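PDB 1VDH: coproheme decarboxylase from Thermus thermophilus, which catalyses the hydrogen peroxide-dependent decarboxylation of coproheme to heme b, by way of harderoheme, in the last step of coproporphyrin-dependent heme biosynthesis. Local coordinates for residues Glu13-Leu18 with Arg131-Val136; His19-Leu24 with Arg104-Tyr109; Gly60-Tyr65 with Phe76-Pro81; Val142-Met147 with Pro231-Lys236. All coordinates share one frame; numbering follows the deposited sequence.

In the fold
From the N terminus, the strand 10-24 supplies the first segment of both contact 1 and contact 2. Contact 1 closes the widest of three nested loops, joining that strand to the connection that follows strand 102-116. Contact 2 sits inside it and pairs strand 10-24 with strand 102-116; inside contact 2 lies contact 3, the hairpin 61-67/74-80, which borders strand 10-24. Contact 4 follows in series and closes a separate loop of 83 residues, pairing strands 141-152 and 227-237. It meets contact 3 through Tyr65 and contact 2 through aromatic rings. All four contacts reach one curled antiparallel sheet, contact 1 through a loop laid against strand 10-24.

Contact 1: residues Glu13-Leu18 with Arg131-Val136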
# COMPACT_ATOMS: atom_id res chain seq x y z
N GLU A 13 -0.21 23.58 -23.59
CA GLU A 13 -0.11 22.13 -23.74
C GLU A 13 0.48 21.75 -25.09
O GLU A 13 0.17 22.36 -26.11
CB GLU A 13 -1.48 21.47 -23.59
CG GLU A 13 -1.98 21.37 -22.15
CD GLU A 13 -2.24 22.72 -21.52
OE1 GLU A 13 -2.98 23.53 -22.12
OE2 GLU A 13 -1.72 22.98 -20.42
N GLY A 14 1.32 20.71 -25.08
CA GLY A 14 1.93 20.23 -26.30
C GLY A 14 1.56 18.78 -26.53
O GLY A 14 0.39 18.40 -26.37
N TRP A 15 2.54 17.96 -26.90
CA TRP A 15 2.30 16.55 -27.15
C TRP A 15 1.84 15.80 -25.90
O TRP A 15 2.20 16.16 -24.78
CB TRP A 15 3.58 15.87 -27.66
CG TRP A 15 3.82 15.98 -29.14
CD1 TRP A 15 2.92 16.34 -30.11
CD2 TRP A 15 5.05 15.72 -29.82
NE1 TRP A 15 3.51 16.30 -31.35
CE2 TRP A 15 4.82 15.93 -31.20
CE3 TRP A 15 6.33 15.33 -29.40
CZ2 TRP A 15 5.83 15.76 -32.16
CZ3 TRP A 15 7.33 15.16 -30.36
CH2 TRP A 15 7.07 15.37 -31.72
N HIS A 16 1.03 14.77 -26.11
CA HIS A 16 0.54 13.92 -25.03
C HIS A 16 1.65 12.90 -24.82
O HIS A 16 2.36 12.54 -25.76
CB HIS A 16 -0.76 13.23 -25.43
CG HIS A 16 -1.92 14.17 -25.52
ND1 HIS A 16 -3.17 13.87 -25.01
CD2 HIS A 16 -2.02 15.41 -26.06
CE1 HIS A 16 -3.98 14.89 -25.23
NE2 HIS A 16 -3.31 15.83 -25.86
N VAL A 17 1.82 12.45 -23.58
CA VAL A 17 2.88 11.53 -23.24
C VAL A 17 2.42 10.29 -22.50
O VAL A 17 1.60 10.37 -21.59
CB VAL A 17 3.92 12.24 -22.33
CG1 VAL A 17 5.16 11.38 -22.17
CG2 VAL A 17 4.27 13.62 -22.88
N LEU A 18 2.98 9.15 -22.87
CA LEU A 18 2.67 7.90 -22.19
C LEU A 18 3.94 7.18 -21.77
O LEU A 18 4.82 6.90 -22.59
CB LEU A 18 1.82 6.97 -23.06
CG LEU A 18 1.58 5.58 -22.44
CD1 LEU A 18 0.72 5.70 -21.18
CD2 LEU A 18 0.91 4.65 -23.45
N ARG A 131 9.55 23.48 -27.40
CA ARG A 131 9.41 22.67 -26.19
C ARG A 131 8.05 21.98 -26.06
O ARG A 131 7.87 21.09 -25.22
CB ARG A 131 9.71 23.51 -24.94
CG ARG A 131 11.17 23.94 -24.82
CD ARG A 131 11.46 24.52 -23.44
NE ARG A 131 12.86 24.91 -23.24
CZ ARG A 131 13.84 24.07 -22.92
NH1 ARG A 131 15.07 24.54 -22.75
NH2 ARG A 131 13.62 22.77 -22.79
N LEU A 132 7.10 22.37 -26.91
CA LEU A 132 5.77 21.76 -26.91
C LEU A 132 5.82 20.38 -27.54
O LEU A 132 5.03 19.50 -27.20
CB LEU A 132 4.78 22.63 -27.69
CG LEU A 132 4.44 24.00 -27.10
CD1 LEU A 132 3.58 24.80 -28.08
CD2 LEU A 132 3.71 23.82 -25.77
N THR A 133 6.78 20.18 -28.44
CA THR A 133 6.94 18.91 -29.14
C THR A 133 8.37 18.39 -29.00
O THR A 133 9.07 18.18 -29.99
CB THR A 133 6.59 19.08 -30.63
OG1 THR A 133 7.41 20.11 -31.20
CG2 THR A 133 5.13 19.48 -30.78
N PRO A 134 8.78 18.07 -27.76
CA PRO A 134 10.14 17.57 -27.51
C PRO A 134 10.41 16.17 -28.03
O PRO A 134 9.63 15.24 -27.82
CB PRO A 134 10.23 17.62 -25.98
CG PRO A 134 8.84 17.22 -25.56
CD PRO A 134 7.96 18.01 -26.53
N ARG A 135 11.52 16.03 -28.75
CA ARG A 135 11.92 14.73 -29.28
C ARG A 135 12.77 14.04 -28.23
O ARG A 135 13.60 14.68 -27.58
CB ARG A 135 12.74 14.88 -30.57
CG ARG A 135 11.91 14.87 -31.84
CD ARG A 135 11.00 16.09 -31.95
NE ARG A 135 10.40 16.17 -33.28
CZ ARG A 135 9.60 17.16 -33.68
NH1 ARG A 135 9.11 17.14 -34.91
NH2 ARG A 135 9.28 18.15 -32.85
N VAL A 136 12.57 12.74 -28.07
CA VAL A 136 13.32 11.94 -27.11
C VAL A 136 14.73 11.70 -27.65
O VAL A 136 14.89 11.20 -28.77
CB VAL A 136 12.62 10.58 -26.89
CG1 VAL A 136 13.44 9.72 -25.97
CG2 VAL A 136 11.23 10.79 -26.32
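Trp15 has CG anti to its carbonyl carbon, beside the backbone N (chi1 -84°), which swings the indole out over the connection 131-136. Thr133, with chi1 57°, places OG1 between its own N and carbonyl carbon and so turns CG2 to the ring, beside CB. CB sits 3.6 Å from the centroid of the six-membered ring of Trp15 and only 8° off its normal, a CH-pi contact over the face, while CG2 lies nearer the pyrrole side, 3.6 Å from Trp15 NE1. The backbone fixes the approach: Trp15 N donates to Leu132 O at 2.9 Å, nearly along the C=O axis. At Gly14 the chain passes so close that CA is 3.3 Å from Leu132 O, and a beta carbon would collide with that oxygen. Thus strand 10-24 of the sheet is joined to the irregular connection between strands 102-116 and 141-152, which carries Arg131, a predicted coproheme-binding residue. At the far end of the ring, Trp15 CH2 lies over one face of the Arg135 guanidinium, 3.7 Å from CZ, and Arg135 NH2 is held by Thr133 O at 2.9 Å. Leu79 of the neighbouring strand touches both Trp15 and Pro134.

Contact 2: residues His19-Leu24 with Arg104-Tyr109; sequences HDFRLL and RSYSFY
Arg22 grips Asp20 side-on within one strand, NE to OD1 at 2.8 Å and NH2 to OD2 at 2.9 Å, the latter along the syn lone pair of OD2. Across the strands the guanidinium of Arg104 lies flat against that of Arg22, centres 4.6 Å apart and planes at 13°. Two like charges stacked this way are probably tolerated because the carboxylate of Asp20 serves both: it is gripped at the edge of Arg22, and its OD1 lies 3.6 Å from Arg104 NH2, a long salt bridge. Glu90 gives Arg104 a further ionic partner. A bend at chi3 (73°) turns the Arg104 head back over its neighbour, where NE donates to a water at 2.7 Å that also reaches Asp20 OD1 and Tyr106 O. On that face Ser107 OG hydrogen-bonds to His70 ND1 of the second subunit. On the opposite face Asp201 holds His19 NE2, and ND1 shares a second water with Phe108 O. His19 N donates almost straight to Phe108 O (172°), and Phe21 O accepts from Ser105 N at 3.0 Å and, weakly, from Tyr106 N at 3.4 Å. Phe21 and Tyr106 run side by side, CD2 of Phe21 3.8 Å from CD2 of Tyr106, and Phe233 stacks on Phe21. Ser105 and Tyr106 thus both face Phe21, a classic beta bulge in the antiparallel pairing of strands 10-24 and 102-116.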
# COMPACT_ATOMS: atom_id res chain seq x y z
N HIS A 19 4.07 6.94 -20.47
CA HIS A 19 5.19 6.18 -19.94
C HIS A 19 4.60 4.80 -19.71
O HIS A 19 3.62 4.65 -18.98
CB HIS A 19 5.68 6.74 -18.60
CG HIS A 19 6.57 7.93 -18.75
ND1 HIS A 19 6.07 9.20 -18.98
CD2 HIS A 19 7.91 8.06 -18.68
CE1 HIS A 19 7.08 10.05 -19.05
NE2 HIS A 19 8.20 9.39 -18.87
N ASP A 20 5.17 3.80 -20.36
CA ASP A 20 4.68 2.44 -20.24
C ASP A 20 5.81 1.57 -19.71
O ASP A 20 6.71 1.18 -20.46
CB ASP A 20 4.21 1.94 -21.62
CG ASP A 20 3.53 0.58 -21.58
OD1 ASP A 20 3.65 -0.17 -20.58
OD2 ASP A 20 2.86 0.24 -22.57
N PHE A 21 5.78 1.31 -18.40
CA PHE A 21 6.78 0.48 -17.73
C PHE A 21 6.31 -0.96 -17.63
O PHE A 21 5.20 -1.23 -17.16
CB PHE A 21 7.05 1.00 -16.31
CG PHE A 21 7.73 2.33 -16.26
CD1 PHE A 21 9.12 2.41 -16.34
CD2 PHE A 21 6.99 3.49 -16.08
CE1 PHE A 21 9.76 3.64 -16.24
CE2 PHE A 21 7.63 4.73 -15.98
CZ PHE A 21 9.01 4.80 -16.06
N ARG A 22 7.18 -1.89 -18.02
CA ARG A 22 6.85 -3.30 -17.97
C ARG A 22 7.99 -4.12 -17.40
O ARG A 22 9.16 -3.70 -17.44
CB ARG A 22 6.49 -3.82 -19.37
CG ARG A 22 5.48 -2.95 -20.09
CD ARG A 22 4.35 -3.75 -20.68
NE ARG A 22 3.44 -2.87 -21.41
CZ ARG A 22 2.38 -3.27 -22.09
NH1 ARG A 22 2.06 -4.56 -22.14
NH2 ARG A 22 1.64 -2.38 -22.73
N LEU A 23 7.64 -5.28 -16.84
CA LEU A 23 8.62 -6.20 -16.28
C LEU A 23 8.73 -7.39 -17.22
O LEU A 23 7.73 -7.86 -17.76
CB LEU A 23 8.17 -6.69 -14.90
CG LEU A 23 8.34 -5.72 -13.73
CD1 LEU A 23 7.56 -6.25 -12.54
CD2 LEU A 23 9.83 -5.56 -13.38
N LEU A 24 9.95 -7.87 -17.42
CA LEU A 24 10.19 -9.00 -18.30
C LEU A 24 10.17 -10.32 -17.54
O LEU A 24 10.76 -10.43 -16.46
CB LEU A 24 11.52 -8.84 -19.03
CG LEU A 24 11.99 -10.01 -19.90
CD1 LEU A 24 11.08 -10.15 -21.12
CD2 LEU A 24 13.43 -9.80 -20.33
N ARG A 104 2.76 -5.45 -16.94
CA ARG A 104 2.75 -4.00 -16.74
C ARG A 104 3.01 -3.72 -15.27
O ARG A 104 2.31 -4.24 -14.41
CB ARG A 104 1.41 -3.37 -17.15
CG ARG A 104 1.02 -3.58 -18.60
CD ARG A 104 -0.10 -2.62 -19.02
NE ARG A 104 0.40 -1.25 -19.18
CZ ARG A 104 -0.25 -0.28 -19.83
NH1 ARG A 104 -1.43 -0.52 -20.38
NH2 ARG A 104 0.31 0.91 -19.98
N SER A 105 4.02 -2.90 -14.97
CA SER A 105 4.34 -2.60 -13.58
C SER A 105 3.97 -1.19 -13.15
O SER A 105 3.68 -0.95 -11.98
CB SER A 105 5.82 -2.88 -13.30
OG SER A 105 6.66 -2.06 -14.08
N TYR A 106 4.02 -0.25 -14.09
CA TYR A 106 3.69 1.15 -13.81
C TYR A 106 3.44 1.87 -15.13
O TYR A 106 3.81 1.37 -16.20
CB TYR A 106 4.83 1.83 -13.04
CG TYR A 106 4.47 3.17 -12.42
CD1 TYR A 106 3.55 3.25 -11.37
CD2 TYR A 106 5.04 4.36 -12.88
CE1 TYR A 106 3.20 4.48 -10.80
CE2 TYR A 106 4.70 5.59 -12.32
CZ TYR A 106 3.79 5.64 -11.28
OH TYR A 106 3.46 6.85 -10.72
N SER A 107 2.80 3.03 -15.06
CA SER A 107 2.52 3.83 -16.25
C SER A 107 2.16 5.24 -15.83
O SER A 107 1.89 5.49 -14.66
CB SER A 107 1.36 3.22 -17.06
OG SER A 107 0.11 3.46 -16.44
N PHE A 108 2.16 6.15 -16.80
CA PHE A 108 1.81 7.54 -16.51
C PHE A 108 1.34 8.21 -17.79
O PHE A 108 1.98 8.09 -18.84
CB PHE A 108 3.02 8.29 -15.95
CG PHE A 108 2.65 9.52 -15.15
CD1 PHE A 108 2.05 9.40 -13.90
CD2 PHE A 108 2.89 10.80 -15.66
CE1 PHE A 108 1.71 10.53 -13.16
CE2 PHE A 108 2.55 11.93 -14.92
CZ PHE A 108 1.96 11.80 -13.67
N TYR A 109 0.18 8.84 -17.72
CA TYR A 109 -0.37 9.56 -18.86
C TYR A 109 -0.34 11.04 -18.52
O TYR A 109 -0.88 11.46 -17.49
CB TYR A 109 -1.80 9.10 -19.16
CG TYR A 109 -2.51 9.99 -20.17
CD1 TYR A 109 -3.79 10.47 -19.92
CD2 TYR A 109 -1.88 10.37 -21.36
CE1 TYR A 109 -4.43 11.31 -20.83
CE2 TYR A 109 -2.51 11.21 -22.28
CZ TYR A 109 -3.79 11.68 -22.00
OH TYR A 109 -4.43 12.51 -22.89
O HOH W 1 3.58 10.31 -19.14
O HOH W 2 2.59 -0.13 -18.09

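Contact 3: residues Gly60-Tyr65 with Phe76-Pro81; sequences GSYGIY and FLNLRP
Arg80 folds back along its own strand: its chain bends at chi2 (-71°), so the guanidinium returns to the backbone it left. NH1 donates almost straight to Leu79 O at 3.0 Å from above the carbonyl plane, and Leu79 O also accepts from Ser61 N across the strands at 3.1 Å. Both NH1 and NH2 make weak bonds to Asn78 OD1, and Trp51 of helix 34-56 adds a cation-pi contact. An alanine here would remove both donors to Asn78 OD1 and the second donor to Leu79 O, and would probably leave the Asn78 amide less firmly oriented. Tyr62 takes the crowded first torsion (chi1 84°), with CG between N and carbonyl carbon; its CB lies 3.3 Å from Asn78 OD1, while the ring leads away from strand 74-80 and makes a cation-pi contact with Lys138. Ile64 and Phe76 point the same way, CG1 of Ile64 3.9 Å from Phe76 CD2. On the other face Leu77 CB lies at the edge of the Tyr65 ring, 4.1 Å from CE2. A beta carbon on Gly63 would clash with Tyr65 OH. With Ser61-Leu79 and Gly63-Leu77 as hydrogen-bonded pairs, this is a regular antiparallel beta hairpin, covered on the Ile64 and Asn78 face by helices 34-56 and 83-95.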
# COMPACT_ATOMS: atom_id res chain seq x y z
N GLY A 60 5.30 12.72 -33.64
CA GLY A 60 5.52 12.19 -32.31
C GLY A 60 6.97 11.82 -32.08
O GLY A 60 7.84 12.14 -32.90
N SER A 61 7.23 11.12 -30.98
CA SER A 61 8.59 10.69 -30.66
C SER A 61 8.51 9.50 -29.70
O SER A 61 7.46 9.25 -29.10
CB SER A 61 9.37 11.85 -30.02
OG SER A 61 10.75 11.53 -29.89
N TYR A 62 9.60 8.75 -29.58
CA TYR A 62 9.62 7.59 -28.69
C TYR A 62 11.02 7.24 -28.20
O TYR A 62 12.03 7.73 -28.72
CB TYR A 62 9.03 6.36 -29.39
CG TYR A 62 10.04 5.62 -30.25
CD1 TYR A 62 10.65 4.45 -29.80
CD2 TYR A 62 10.43 6.13 -31.49
CE1 TYR A 62 11.62 3.80 -30.56
CE2 TYR A 62 11.41 5.49 -32.25
CZ TYR A 62 12.00 4.33 -31.78
OH TYR A 62 12.96 3.69 -32.52
N GLY A 63 11.06 6.33 -27.24
CA GLY A 63 12.31 5.85 -26.68
C GLY A 63 12.04 4.58 -25.90
O GLY A 63 10.97 4.43 -25.31
N ILE A 64 12.97 3.63 -25.97
CA ILE A 64 12.83 2.37 -25.24
C ILE A 64 14.05 2.26 -24.32
O ILE A 64 15.18 2.43 -24.77
CB ILE A 64 12.73 1.15 -26.17
CG1 ILE A 64 11.45 1.25 -27.02
CG2 ILE A 64 12.72 -0.15 -25.36
CD1 ILE A 64 11.25 0.10 -28.00
N TYR A 65 13.81 1.97 -23.05
CA TYR A 65 14.89 1.90 -22.07
C TYR A 65 14.97 0.65 -21.21
O TYR A 65 13.96 0.00 -20.95
CB TYR A 65 14.78 3.09 -21.11
CG TYR A 65 14.62 4.43 -21.79
CD1 TYR A 65 15.71 5.29 -21.94
CD2 TYR A 65 13.38 4.85 -22.26
CE1 TYR A 65 15.57 6.53 -22.54
CE2 TYR A 65 13.22 6.09 -22.87
CZ TYR A 65 14.33 6.92 -23.00
OH TYR A 65 14.19 8.15 -23.58
N PHE A 76 8.68 1.96 -22.23
CA PHE A 76 8.29 2.30 -23.59
C PHE A 76 7.70 3.69 -23.48
O PHE A 76 6.59 3.87 -22.96
CB PHE A 76 7.26 1.31 -24.14
CG PHE A 76 7.77 -0.09 -24.24
CD1 PHE A 76 7.68 -0.96 -23.16
CD2 PHE A 76 8.36 -0.55 -25.42
CE1 PHE A 76 8.17 -2.27 -23.24
CE2 PHE A 76 8.85 -1.85 -25.52
CZ PHE A 76 8.75 -2.72 -24.43
N LEU A 77 8.48 4.69 -23.89
CA LEU A 77 8.06 6.08 -23.82
C LEU A 77 7.58 6.55 -25.19
O LEU A 77 8.30 6.40 -26.18
CB LEU A 77 9.22 6.97 -23.34
CG LEU A 77 9.00 8.49 -23.34
CD1 LEU A 77 7.83 8.86 -22.44
CD2 LEU A 77 10.27 9.19 -22.86
N ASN A 78 6.38 7.12 -25.24
CA ASN A 78 5.81 7.61 -26.48
C ASN A 78 5.13 8.96 -26.31
O ASN A 78 4.49 9.21 -25.28
CB ASN A 78 4.80 6.61 -27.05
CG ASN A 78 5.45 5.54 -27.89
OD1 ASN A 78 5.83 5.77 -29.04
ND2 ASN A 78 5.58 4.34 -27.33
N LEU A 79 5.31 9.83 -27.30
CA LEU A 79 4.70 11.15 -27.30
C LEU A 79 3.94 11.28 -28.62
O LEU A 79 4.45 10.87 -29.67
CB LEU A 79 5.75 12.26 -27.18
CG LEU A 79 6.40 12.47 -25.81
CD1 LEU A 79 7.55 11.49 -25.62
CD2 LEU A 79 6.91 13.91 -25.69
N ARG A 80 2.72 11.80 -28.57
CA ARG A 80 1.87 11.95 -29.76
C ARG A 80 1.03 13.21 -29.63
O ARG A 80 0.91 13.78 -28.54
CB ARG A 80 0.93 10.74 -29.90
CG ARG A 80 1.60 9.37 -30.03
CD ARG A 80 2.30 9.18 -31.37
NE ARG A 80 2.69 7.78 -31.54
CZ ARG A 80 3.82 7.24 -31.09
NH1 ARG A 80 4.71 7.98 -30.43
NH2 ARG A 80 4.02 5.93 -31.22
N PRO A 81 0.43 13.68 -30.74
CA PRO A 81 -0.41 14.89 -30.76
C PRO A 81 -1.73 14.75 -29.98
O PRO A 81 -2.46 15.73 -29.82
CB PRO A 81 -0.68 15.11 -32.25
CG PRO A 81 0.49 14.47 -32.92
CD PRO A 81 0.66 13.21 -32.12

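Contact 4: residues Val142-Met147 with Pro231-Lys236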
# COMPACT_ATOMS: atom_id res chain seq x y z
N VAL A 142 17.66 8.06 -18.96
CA VAL A 142 16.45 8.79 -18.63
C VAL A 142 16.14 8.62 -17.14
O VAL A 142 16.45 7.59 -16.54
CB VAL A 142 15.21 8.28 -19.44
CG1 VAL A 142 14.85 6.85 -19.04
CG2 VAL A 142 14.02 9.20 -19.21
N CYS A 143 15.60 9.68 -16.55
CA CYS A 143 15.16 9.67 -15.16
C CYS A 143 13.73 10.18 -15.20
O CYS A 143 13.47 11.27 -15.70
CB CYS A 143 15.99 10.62 -14.30
SG CYS A 143 15.23 10.98 -12.66
N PHE A 144 12.80 9.34 -14.75
CA PHE A 144 11.39 9.74 -14.71
C PHE A 144 10.86 9.68 -13.29
O PHE A 144 11.10 8.71 -12.57
CB PHE A 144 10.50 8.85 -15.58
CG PHE A 144 9.02 9.04 -15.32
CD1 PHE A 144 8.31 8.13 -14.54
CD2 PHE A 144 8.37 10.19 -15.78
CE1 PHE A 144 6.97 8.36 -14.22
CE2 PHE A 144 7.03 10.43 -15.46
CZ PHE A 144 6.33 9.51 -14.68
N TYR A 145 10.07 10.68 -12.93
CA TYR A 145 9.42 10.72 -11.63
C TYR A 145 8.23 11.66 -11.68
O TYR A 145 8.25 12.66 -12.40
CB TYR A 145 10.39 11.17 -10.53
CG TYR A 145 10.93 12.58 -10.68
CD1 TYR A 145 10.33 13.65 -10.03
CD2 TYR A 145 12.07 12.83 -11.44
CE1 TYR A 145 10.85 14.94 -10.12
CE2 TYR A 145 12.60 14.11 -11.54
CZ TYR A 145 11.99 15.16 -10.88
OH TYR A 145 12.52 16.42 -10.98
N PRO A 146 7.13 11.28 -11.01
CA PRO A 146 5.94 12.12 -10.98
C PRO A 146 6.02 12.96 -9.69
O PRO A 146 6.79 12.64 -8.78
CB PRO A 146 4.81 11.09 -10.92
CG PRO A 146 5.39 10.04 -10.04
CD PRO A 146 6.83 9.92 -10.54
N MET A 147 5.23 14.03 -9.62
CA MET A 147 5.24 14.87 -8.43
C MET A 147 4.01 15.75 -8.35
O MET A 147 3.30 15.94 -9.34
CB MET A 147 6.50 15.76 -8.40
CG MET A 147 6.57 16.82 -9.51
SD MET A 147 8.06 17.88 -9.39
CE MET A 147 7.64 18.93 -8.01
N PRO A 231 7.74 7.83 -7.20
CA PRO A 231 8.84 6.90 -7.51
C PRO A 231 9.79 7.44 -8.58
O PRO A 231 9.39 8.23 -9.43
CB PRO A 231 8.10 5.65 -7.99
CG PRO A 231 6.87 6.22 -8.63
CD PRO A 231 6.44 7.28 -7.65
N PHE A 232 11.06 7.04 -8.50
CA PHE A 232 12.07 7.46 -9.47
C PHE A 232 12.55 6.25 -10.26
O PHE A 232 12.94 5.23 -9.68
CB PHE A 232 13.27 8.13 -8.77
CG PHE A 232 13.00 9.53 -8.29
CD1 PHE A 232 12.21 9.75 -7.17
CD2 PHE A 232 13.54 10.62 -8.95
CE1 PHE A 232 11.95 11.05 -6.72
CE2 PHE A 232 13.29 11.92 -8.51
CZ PHE A 232 12.50 12.14 -7.40
N PHE A 233 12.51 6.37 -11.58
CA PHE A 233 12.93 5.29 -12.48
C PHE A 233 14.11 5.76 -13.31
O PHE A 233 14.08 6.85 -13.88
CB PHE A 233 11.82 4.91 -13.46
CG PHE A 233 10.59 4.34 -12.81
CD1 PHE A 233 10.37 2.97 -12.82
CD2 PHE A 233 9.63 5.17 -12.25
CE1 PHE A 233 9.20 2.44 -12.27
CE2 PHE A 233 8.47 4.65 -11.70
CZ PHE A 233 8.25 3.28 -11.71
N VAL A 234 15.15 4.94 -13.39
CA VAL A 234 16.31 5.29 -14.21
C VAL A 234 16.49 4.22 -15.27
O VAL A 234 16.48 3.03 -14.98
CB VAL A 234 17.61 5.42 -13.38
CG1 VAL A 234 18.77 5.80 -14.30
CG2 VAL A 234 17.45 6.48 -12.30
N GLY A 235 16.62 4.66 -16.52
CA GLY A 235 16.79 3.72 -17.61
C GLY A 235 17.86 4.13 -18.61
O GLY A 235 18.17 5.31 -18.75
N LYS A 236 18.45 3.14 -19.26
CA LYS A 236 19.47 3.37 -20.27
C LYS A 236 18.81 3.23 -21.64
O LYS A 236 18.16 2.22 -21.90
CB LYS A 236 20.59 2.33 -20.13
CG LYS A 236 21.68 2.45 -21.19
CD LYS A 236 22.75 1.39 -20.99
CE LYS A 236 23.76 1.41 -22.12
NZ LYS A 236 24.48 2.70 -22.21
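Four backbone hydrogen bonds set the register. Val142 and Gly235 exchange N-H and C=O, the shorter bond running from Val142 N to Gly235 O at 2.8 Å, and Phe144 and Phe233 do the same. All four are nearly straight and lie in the carbonyl planes, and between them Val234 CA and Cys143 CA make CA-H...O contacts with Val142 O and Phe233 O. Asp195 of the third subunit accepts from Phe232 N. Pro231 O, which the contact buries, has no polar partner in the model; its closest neighbours across the contact are carbons, among them Tyr145 CB at 3.3 Å.

The closest aromatic contact is between Phe232 and Tyr145. Tyr145 takes the crowded first torsion (chi1 63°), which lays its ring beside that of Phe232 in an offset stack, centroids 4.4 Å apart and planes at 20°. Tyr145 CB sits over the centre of the Phe232 ring, 3.6 Å from its centroid, and Phe232 CE2 is 3.3 Å from Tyr145 CG. Cys143 SG meets the same ring at its edge. Replacing Phe232 by alanine would strip one face of Tyr145 of its stack and would probably loosen the setting of the tyrosine ring. Phe233 CD2 meets the edge of the Phe144 ring, 4.0 Å from CD1, and His19 stacks on Phe144.

Aliphatic packing completes the contact, Pro146 CG meeting Pro231 CD at 3.8 Å. Tyr145 is the predicted catalytic residue, close to His172, the predicted axial ligand of the iron, so this antiparallel pair forms part of the probable coproheme site of the chlorite dismutase-type barrel.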